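Local structure of Nitrate/nitrite binding protein NrtA (Synechocystis sp., 2G29) at residues Asn132-Leu137 and Lys147-Lys152; Ile128-Asn133 and Arg172-Ala177; Ile50-Gly55 and Val65-Gln70. The protein binds nitrate as the substrate-binding component of the NrtABCD ABC transporter, which takes up nitrate and probably also nitrite. One frame throughout, in Å; residues are numbered along the deposited sequence.

Contact 1: Asn132-Leu137 and Lys147-Lys152; sequences NNYKDL and KEAFAK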
# COMPACT_ATOMS: atom_id res chain seq x y z
N ASN A 132 -8.23 -3.38 22.72
CA ASN A 132 -8.80 -4.41 23.57
C ASN A 132 -10.15 -4.06 24.16
O ASN A 132 -10.91 -4.96 24.57
CB ASN A 132 -7.85 -4.77 24.70
CG ASN A 132 -6.62 -5.44 24.22
OD1 ASN A 132 -6.66 -6.17 23.23
ND2 ASN A 132 -5.50 -5.22 24.91
N ASN A 133 -10.48 -2.78 24.21
CA ASN A 133 -11.79 -2.40 24.76
C ASN A 133 -12.94 -2.90 23.89
O ASN A 133 -14.10 -2.82 24.29
CB ASN A 133 -11.90 -0.88 24.92
CG ASN A 133 -11.05 -0.37 26.04
OD1 ASN A 133 -10.71 -1.12 26.96
ND2 ASN A 133 -10.70 0.91 26.00
N TYR A 134 -12.63 -3.43 22.70
CA TYR A 134 -13.68 -3.90 21.80
C TYR A 134 -13.71 -5.41 21.69
O TYR A 134 -14.44 -5.96 20.87
CB TYR A 134 -13.46 -3.28 20.41
CG TYR A 134 -13.57 -1.79 20.45
CD1 TYR A 134 -12.44 -1.00 20.65
CD2 TYR A 134 -14.81 -1.16 20.38
CE1 TYR A 134 -12.54 0.38 20.78
CE2 TYR A 134 -14.93 0.19 20.51
CZ TYR A 134 -13.81 0.97 20.72
OH TYR A 134 -13.96 2.30 20.91
N LYS A 135 -12.94 -6.06 22.55
CA LYS A 135 -12.89 -7.52 22.48
C LYS A 135 -14.23 -8.23 22.62
O LYS A 135 -14.49 -9.18 21.90
CB LYS A 135 -11.88 -8.07 23.50
CG LYS A 135 -10.43 -8.03 23.00
CD LYS A 135 -9.50 -8.83 23.90
CE LYS A 135 -8.10 -8.97 23.32
NZ LYS A 135 -7.26 -9.88 24.15
N ASP A 136 -15.10 -7.76 23.51
CA ASP A 136 -16.38 -8.45 23.69
C ASP A 136 -17.26 -8.44 22.45
O ASP A 136 -18.09 -9.35 22.27
CB ASP A 136 -17.11 -7.86 24.90
CG ASP A 136 -16.28 -7.95 26.18
OD1 ASP A 136 -15.74 -9.05 26.45
OD2 ASP A 136 -16.16 -6.94 26.92
N LEU A 137 -17.09 -7.44 21.59
CA LEU A 137 -17.89 -7.29 20.37
C LEU A 137 -17.48 -8.22 19.23
O LEU A 137 -18.25 -8.39 18.26
CB LEU A 137 -17.85 -5.83 19.87
CG LEU A 137 -18.41 -4.78 20.82
CD1 LEU A 137 -18.25 -3.38 20.25
CD2 LEU A 137 -19.90 -5.07 21.04
N LYS A 147 -20.77 1.29 16.16
CA LYS A 147 -21.51 2.54 16.24
C LYS A 147 -21.89 2.92 17.68
O LYS A 147 -21.56 4.02 18.17
CB LYS A 147 -22.75 2.44 15.35
CG LYS A 147 -23.60 3.68 15.33
CD LYS A 147 -23.97 4.05 13.89
CE LYS A 147 -24.75 5.33 13.85
NZ LYS A 147 -24.00 6.39 13.13
N GLU A 148 -22.58 2.02 18.37
CA GLU A 148 -22.97 2.26 19.75
C GLU A 148 -21.76 2.31 20.68
O GLU A 148 -21.75 3.03 21.68
CB GLU A 148 -23.92 1.17 20.24
CG GLU A 148 -25.31 1.18 19.62
CD GLU A 148 -26.30 0.35 20.43
OE1 GLU A 148 -25.92 -0.74 20.92
OE2 GLU A 148 -27.47 0.79 20.58
N ALA A 149 -20.72 1.53 20.37
CA ALA A 149 -19.53 1.53 21.23
C ALA A 149 -18.74 2.83 21.14
O ALA A 149 -18.25 3.35 22.15
CB ALA A 149 -18.63 0.32 20.88
N PHE A 150 -18.59 3.35 19.92
CA PHE A 150 -17.86 4.60 19.72
C PHE A 150 -18.60 5.75 20.42
O PHE A 150 -17.98 6.73 20.85
CB PHE A 150 -17.73 4.91 18.22
CG PHE A 150 -16.55 4.23 17.55
CD1 PHE A 150 -16.21 4.59 16.25
CD2 PHE A 150 -15.81 3.25 18.19
CE1 PHE A 150 -15.14 3.99 15.59
CE2 PHE A 150 -14.72 2.63 17.53
CZ PHE A 150 -14.40 3.00 16.25
N ALA A 151 -19.92 5.64 20.52
CA ALA A 151 -20.71 6.68 21.17
C ALA A 151 -20.33 6.87 22.64
O ALA A 151 -20.53 7.96 23.22
CB ALA A 151 -22.20 6.36 21.04
N LYS A 152 -19.77 5.83 23.25
CA LYS A 152 -19.35 5.91 24.66
C LYS A 152 -17.99 6.59 24.80
O LYS A 152 -17.49 6.79 25.91
CB LYS A 152 -19.28 4.50 25.27
CG LYS A 152 -20.54 3.68 25.11
CD LYS A 152 -20.48 2.35 25.85
CE LYS A 152 -21.75 1.54 25.59
NZ LYS A 152 -21.93 0.36 26.49

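Contact 2: Ile128-Asn133 and Arg172-Ala177; sequences IQLGNN and RYWLAA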
# COMPACT_ATOMS: atom_id res chain seq x y z
N ILE A 128 -6.97 -4.17 9.66
CA ILE A 128 -7.73 -3.23 10.47
C ILE A 128 -7.81 -3.86 11.85
O ILE A 128 -8.31 -5.00 12.00
CB ILE A 128 -9.14 -2.98 9.88
CG1 ILE A 128 -8.98 -2.25 8.54
CG2 ILE A 128 -10.00 -2.18 10.87
CD1 ILE A 128 -10.28 -1.96 7.80
N GLN A 129 -7.32 -3.13 12.84
CA GLN A 129 -7.27 -3.58 14.21
C GLN A 129 -8.14 -2.74 15.12
O GLN A 129 -8.48 -1.59 14.81
CB GLN A 129 -5.84 -3.52 14.75
CG GLN A 129 -4.90 -4.53 14.10
CD GLN A 129 -4.66 -4.27 12.62
OE1 GLN A 129 -4.19 -3.18 12.22
NE2 GLN A 129 -4.97 -5.25 11.80
N LEU A 130 -8.48 -3.33 16.25
CA LEU A 130 -9.29 -2.64 17.28
C LEU A 130 -8.57 -2.78 18.63
O LEU A 130 -7.88 -3.77 18.87
CB LEU A 130 -10.66 -3.30 17.41
CG LEU A 130 -11.59 -2.86 16.31
CD1 LEU A 130 -12.74 -3.89 16.14
CD2 LEU A 130 -12.14 -1.46 16.60
N GLY A 131 -8.73 -1.77 19.48
CA GLY A 131 -8.14 -1.88 20.81
C GLY A 131 -8.86 -2.96 21.63
O GLY A 131 -9.96 -3.40 21.28
N ASN A 132 -8.23 -3.38 22.72
CA ASN A 132 -8.80 -4.41 23.57
C ASN A 132 -10.15 -4.06 24.16
O ASN A 132 -10.91 -4.96 24.57
CB ASN A 132 -7.85 -4.77 24.70
CG ASN A 132 -6.62 -5.44 24.22
OD1 ASN A 132 -6.66 -6.17 23.23
ND2 ASN A 132 -5.50 -5.22 24.91
N ASN A 133 -10.48 -2.78 24.21
CA ASN A 133 -11.79 -2.40 24.76
C ASN A 133 -12.94 -2.90 23.89
O ASN A 133 -14.10 -2.82 24.29
CB ASN A 133 -11.90 -0.88 24.92
CG ASN A 133 -11.05 -0.37 26.04
OD1 ASN A 133 -10.71 -1.12 26.96
ND2 ASN A 133 -10.70 0.91 26.00
N ARG A 172 -11.95 3.91 6.22
CA ARG A 172 -13.17 4.69 5.99
C ARG A 172 -14.20 3.85 5.26
O ARG A 172 -15.40 3.96 5.53
CB ARG A 172 -12.88 5.92 5.14
CG ARG A 172 -12.13 7.01 5.87
CD ARG A 172 -11.78 8.15 4.94
NE ARG A 172 -11.18 9.24 5.72
CZ ARG A 172 -11.73 10.45 5.88
NH1 ARG A 172 -12.89 10.76 5.30
NH2 ARG A 172 -11.14 11.31 6.70
N TYR A 173 -13.78 2.99 4.32
CA TYR A 173 -14.74 2.16 3.59
C TYR A 173 -15.44 1.18 4.53
O TYR A 173 -16.67 1.00 4.48
CB TYR A 173 -14.00 1.40 2.46
CG TYR A 173 -14.91 0.71 1.48
CD1 TYR A 173 -15.23 1.32 0.27
CD2 TYR A 173 -15.56 -0.49 1.82
CE1 TYR A 173 -16.18 0.76 -0.59
CE2 TYR A 173 -16.54 -1.03 0.97
CZ TYR A 173 -16.84 -0.41 -0.22
OH TYR A 173 -17.85 -0.86 -1.08
N TRP A 174 -14.65 0.57 5.40
CA TRP A 174 -15.16 -0.41 6.36
C TRP A 174 -16.12 0.25 7.34
O TRP A 174 -17.23 -0.28 7.60
CB TRP A 174 -13.96 -1.05 7.07
CG TRP A 174 -14.22 -1.92 8.30
CD1 TRP A 174 -14.80 -3.16 8.33
CD2 TRP A 174 -13.79 -1.64 9.61
NE1 TRP A 174 -14.74 -3.67 9.60
CE2 TRP A 174 -14.13 -2.75 10.42
CE3 TRP A 174 -13.15 -0.55 10.21
CZ2 TRP A 174 -13.84 -2.80 11.79
CZ3 TRP A 174 -12.86 -0.59 11.55
CH2 TRP A 174 -13.21 -1.71 12.34
N LEU A 175 -15.75 1.41 7.87
CA LEU A 175 -16.60 2.09 8.85
C LEU A 175 -17.85 2.61 8.19
O LEU A 175 -18.94 2.50 8.76
CB LEU A 175 -15.85 3.23 9.58
CG LEU A 175 -14.79 2.70 10.57
CD1 LEU A 175 -13.81 3.79 10.97
CD2 LEU A 175 -15.49 2.14 11.82
N ALA A 176 -17.73 3.12 6.97
CA ALA A 176 -18.89 3.61 6.27
C ALA A 176 -19.86 2.49 5.92
O ALA A 176 -21.07 2.70 5.99
CB ALA A 176 -18.47 4.38 5.00
N ALA A 177 -19.36 1.32 5.52
CA ALA A 177 -20.26 0.20 5.20
C ALA A 177 -21.03 -0.15 6.47
O ALA A 177 -22.17 -0.63 6.41
CB ALA A 177 -19.45 -1.02 4.73

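Contact 3: Ile50-Gly55 and Val65-Gln70; sequences IAKEKG and VEVLKQ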
# COMPACT_ATOMS: atom_id res chain seq x y z
N ILE A 50 14.84 -6.71 -1.14
CA ILE A 50 15.40 -7.95 -1.74
C ILE A 50 16.16 -7.59 -3.03
O ILE A 50 17.18 -8.22 -3.35
CB ILE A 50 14.27 -8.98 -2.02
CG1 ILE A 50 13.90 -9.71 -0.73
CG2 ILE A 50 14.71 -10.04 -3.05
CD1 ILE A 50 15.04 -10.37 -0.06
N ALA A 51 15.70 -6.61 -3.78
CA ALA A 51 16.45 -6.24 -4.98
C ALA A 51 17.88 -5.83 -4.61
O ALA A 51 18.81 -6.01 -5.40
CB ALA A 51 15.76 -5.12 -5.73
N LYS A 52 18.07 -5.26 -3.43
CA LYS A 52 19.42 -4.88 -2.99
C LYS A 52 20.10 -6.13 -2.39
O LYS A 52 21.17 -6.54 -2.85
CB LYS A 52 19.36 -3.77 -1.92
CG LYS A 52 20.74 -3.26 -1.45
CD LYS A 52 21.45 -2.54 -2.58
CE LYS A 52 22.75 -1.90 -2.11
NZ LYS A 52 23.38 -1.11 -3.22
N GLU A 53 19.48 -6.75 -1.39
CA GLU A 53 20.09 -7.91 -0.72
C GLU A 53 20.44 -9.10 -1.60
O GLU A 53 21.44 -9.79 -1.33
CB GLU A 53 19.17 -8.39 0.41
CG GLU A 53 19.17 -7.49 1.64
CD GLU A 53 20.33 -7.77 2.60
OE1 GLU A 53 20.43 -7.07 3.62
OE2 GLU A 53 21.15 -8.68 2.34
N LYS A 54 19.64 -9.36 -2.63
CA LYS A 54 19.89 -10.52 -3.50
C LYS A 54 20.56 -10.13 -4.80
O LYS A 54 20.61 -10.93 -5.74
CB LYS A 54 18.61 -11.31 -3.77
CG LYS A 54 17.88 -11.78 -2.51
CD LYS A 54 18.74 -12.64 -1.60
CE LYS A 54 19.08 -13.96 -2.28
NZ LYS A 54 19.88 -14.91 -1.42
N GLY A 55 21.05 -8.89 -4.85
CA GLY A 55 21.80 -8.38 -6.00
C GLY A 55 21.06 -8.11 -7.30
O GLY A 55 21.68 -8.03 -8.36
N VAL A 65 22.58 1.53 -5.86
CA VAL A 65 21.25 1.96 -5.41
C VAL A 65 21.17 1.96 -3.88
O VAL A 65 21.65 1.03 -3.24
CB VAL A 65 20.15 1.02 -5.98
CG1 VAL A 65 18.77 1.30 -5.32
CG2 VAL A 65 20.07 1.22 -7.47
N GLU A 66 20.60 3.02 -3.31
CA GLU A 66 20.41 3.10 -1.85
C GLU A 66 18.93 2.87 -1.55
O GLU A 66 18.06 3.48 -2.20
CB GLU A 66 20.81 4.47 -1.32
CG GLU A 66 22.25 4.86 -1.56
CD GLU A 66 22.50 6.21 -0.98
OE1 GLU A 66 22.26 6.33 0.24
OE2 GLU A 66 22.91 7.13 -1.71
N VAL A 67 18.66 1.98 -0.61
CA VAL A 67 17.28 1.66 -0.20
C VAL A 67 17.21 2.24 1.22
O VAL A 67 17.76 1.67 2.17
CB VAL A 67 17.06 0.15 -0.25
CG1 VAL A 67 18.10 -0.54 0.57
CG2 VAL A 67 15.65 -0.20 0.14
N LEU A 68 16.55 3.38 1.32
CA LEU A 68 16.53 4.20 2.55
C LEU A 68 15.25 4.30 3.32
O LEU A 68 14.25 4.79 2.81
CB LEU A 68 16.95 5.60 2.17
CG LEU A 68 18.31 5.69 1.49
CD1 LEU A 68 18.43 7.01 0.78
CD2 LEU A 68 19.41 5.53 2.54
N LYS A 69 15.29 3.85 4.56
CA LYS A 69 14.11 3.84 5.40
C LYS A 69 13.63 5.26 5.71
O LYS A 69 14.43 6.12 6.10
CB LYS A 69 14.40 3.12 6.73
CG LYS A 69 13.11 2.89 7.54
CD LYS A 69 13.35 2.29 8.91
CE LYS A 69 13.89 0.90 8.88
NZ LYS A 69 14.11 0.46 10.30
N GLN A 70 12.33 5.48 5.53
CA GLN A 70 11.66 6.75 5.80
C GLN A 70 10.91 6.60 7.12
O GLN A 70 10.44 5.51 7.46
CB GLN A 70 10.67 7.07 4.68
CG GLN A 70 11.28 7.04 3.28
CD GLN A 70 12.27 8.19 3.06
OE1 GLN A 70 11.87 9.36 3.00
NE2 GLN A 70 13.57 7.85 2.91

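Contact 1: Asn132-Leu137 and Lys147-Lys152
The rings of Tyr134 and Phe150 meet across this contact at a steep angle, their planes 78° apart and their centroids 5.7 Å from one another, in a pairing that is neither a stack nor a T-shape. On the phenylalanine side the CD2-CE2 border does the touching: Tyr134 CZ lies in the plane of the Phe150 ring at its edge, with CZ 3.7 Å from Phe150 CE2. The phenol oxygen comes in obliquely beside the same border, Tyr134 OH standing 3.4 Å from Phe150 CD2. The methyl of Ala149 takes the edge of the tyrosine ring, close to its plane, with Ala149 CB 3.7 Å from Tyr134 CE2. Leu137 adds one branch to that methyl from a different direction, its CD1 3.8 Å from Ala149 CB, while the side chain lies at the exposed border. The tyrosine's CG stands anti to its own carbonyl carbon (chi1 -62°), which carries the ring out of the 3-10 segment toward helix 146-151. Leu137 N donates to Tyr134 O at 3.1 Å, and the three-residue spacing of this 3-10 turn is consistent with both side chains facing the helix. The contact thus packs the loop after strand 126-130 on the next helix in the chain, 146-151. No hydrogen bond crosses between 132-137 and 147-152. The chemistry is therefore apolar packing, in which the buried phenol oxygen both lies against the Phe150 border and is hydrogen-bonded to the carboxylate of Glu206, just before strand 207-211.

Contact 2: Ile128-Asn133 and Arg172-Ala177
Trp174 of helix 166-177 meets Ile128 and Leu130 of strand 126-130. Ahead of it on the helix, Arg172 points away from the strand, its guanidinium held by Asp168 and Thr188 and in cation-pi contact with Trp345, and Tyr173 likewise leads off, stacking on Phe392. At Trp174 the side chain turns to the sheet, CG anti to the backbone N (chi1 169°), bringing one indole face against the isoleucine. Ile128 CG2 sits over that face of the six-membered ring, 3.5 Å from its centroid and 19° off the normal, a CH-pi contact displaced toward the rim. The closest approach is tight, Ile128 CG2 to Trp174 CZ3 at 3.3 Å, and the other branch reaches back along the indole, with Ile128 CD1 3.9 Å from Trp174 CB. This is helix-on-sheet packing in one lobe of a two-domain periplasmic binding protein: 126-130 runs between 207-211 and 225-229, and the helix lies against that sheet. Leu130 meets the far end of the indole at its edge, near the ring plane, its CD2 a looser 4.4 Å from Trp174 CH2. The buried NE1 of Trp174 is satisfied by the carbonyl of Gly140. Nitrate-binding Gln126 and His167 lie close by, each side chain about 7 Å from that of Ile128. Beyond the tryptophan, Ala176 N and Ala177 N continue the helical bonding to Arg172 O and Tyr173 O.

Contact 3: Ile50-Gly55 and Val65-Gln70
Lys52 makes the close part of this contact, laying its side chain across from helix 46-53 so that its ammonium reaches the main chain of Val65. Lys52 NZ donates to Val65 O at 2.8 Å, in the carbonyl plane and with a C=O...N angle of 147°. The last methylenes come in along with the charge, Lys52 CE lying 3.3 Å from Val65 O and CD 3.6 Å from the same oxygen. The torsions account for this reach: CG is anti to the backbone N (chi1 -177°), a single bend follows at chi2 (67°), and the rest of the chain is extended, carrying NZ away from Val67 to Val65 O. The looser part is apolar. Val67 points at the helix, yet its CG1 comes no nearer than 4.3 Å to Lys52 CB; this valine also touches Phe39 and Trp288. Val65 turns its side chain to the helix as well, but there it packs on Tyr57 and on Leu259 of helix 253-271. Against the gripped NZ, then, stands a slack approach at the root of the same side chain, and both Lys52 and Val67 remain partly exposed. The contact belongs to a beta-alpha-beta crossover, with helices 46-53 and 56-59 between the parallel strands 36-39 and 66-69. Lys52 NZ has a second, weak bond to Pro63 O. One ammonium thus bonds firmly to one main-chain carbonyl and weakly to a second, and the helix is held to the connection between it and strand 66-69 by a polar link whose partners are neutral carbonyls, with valine packing only loosely beside it.

How the contacts relate
From the N terminus, contact 3 comes first: it closes the short connection from helix 46-53, through helix 56-59, to strand 66-69, at the edge of the sheet containing 36-39. After strands 91-95 and 115-120 of the same sheet, the chain enters the second sheet at strand 126-130, where contacts 1 and 2 start from the same stretch and share Asn132 and Asn133. Contact 1 closes the loop to helix 146-151; contact 2 spans farther, to helix 166-177, so the smaller loop nests within the larger. The two touch, Phe150 CE1 lying 4.2 Å from Leu175 CD2. Contact 3 stands apart, its centre about 42 Å from that of contact 1, on the opposite side of the chain's centre.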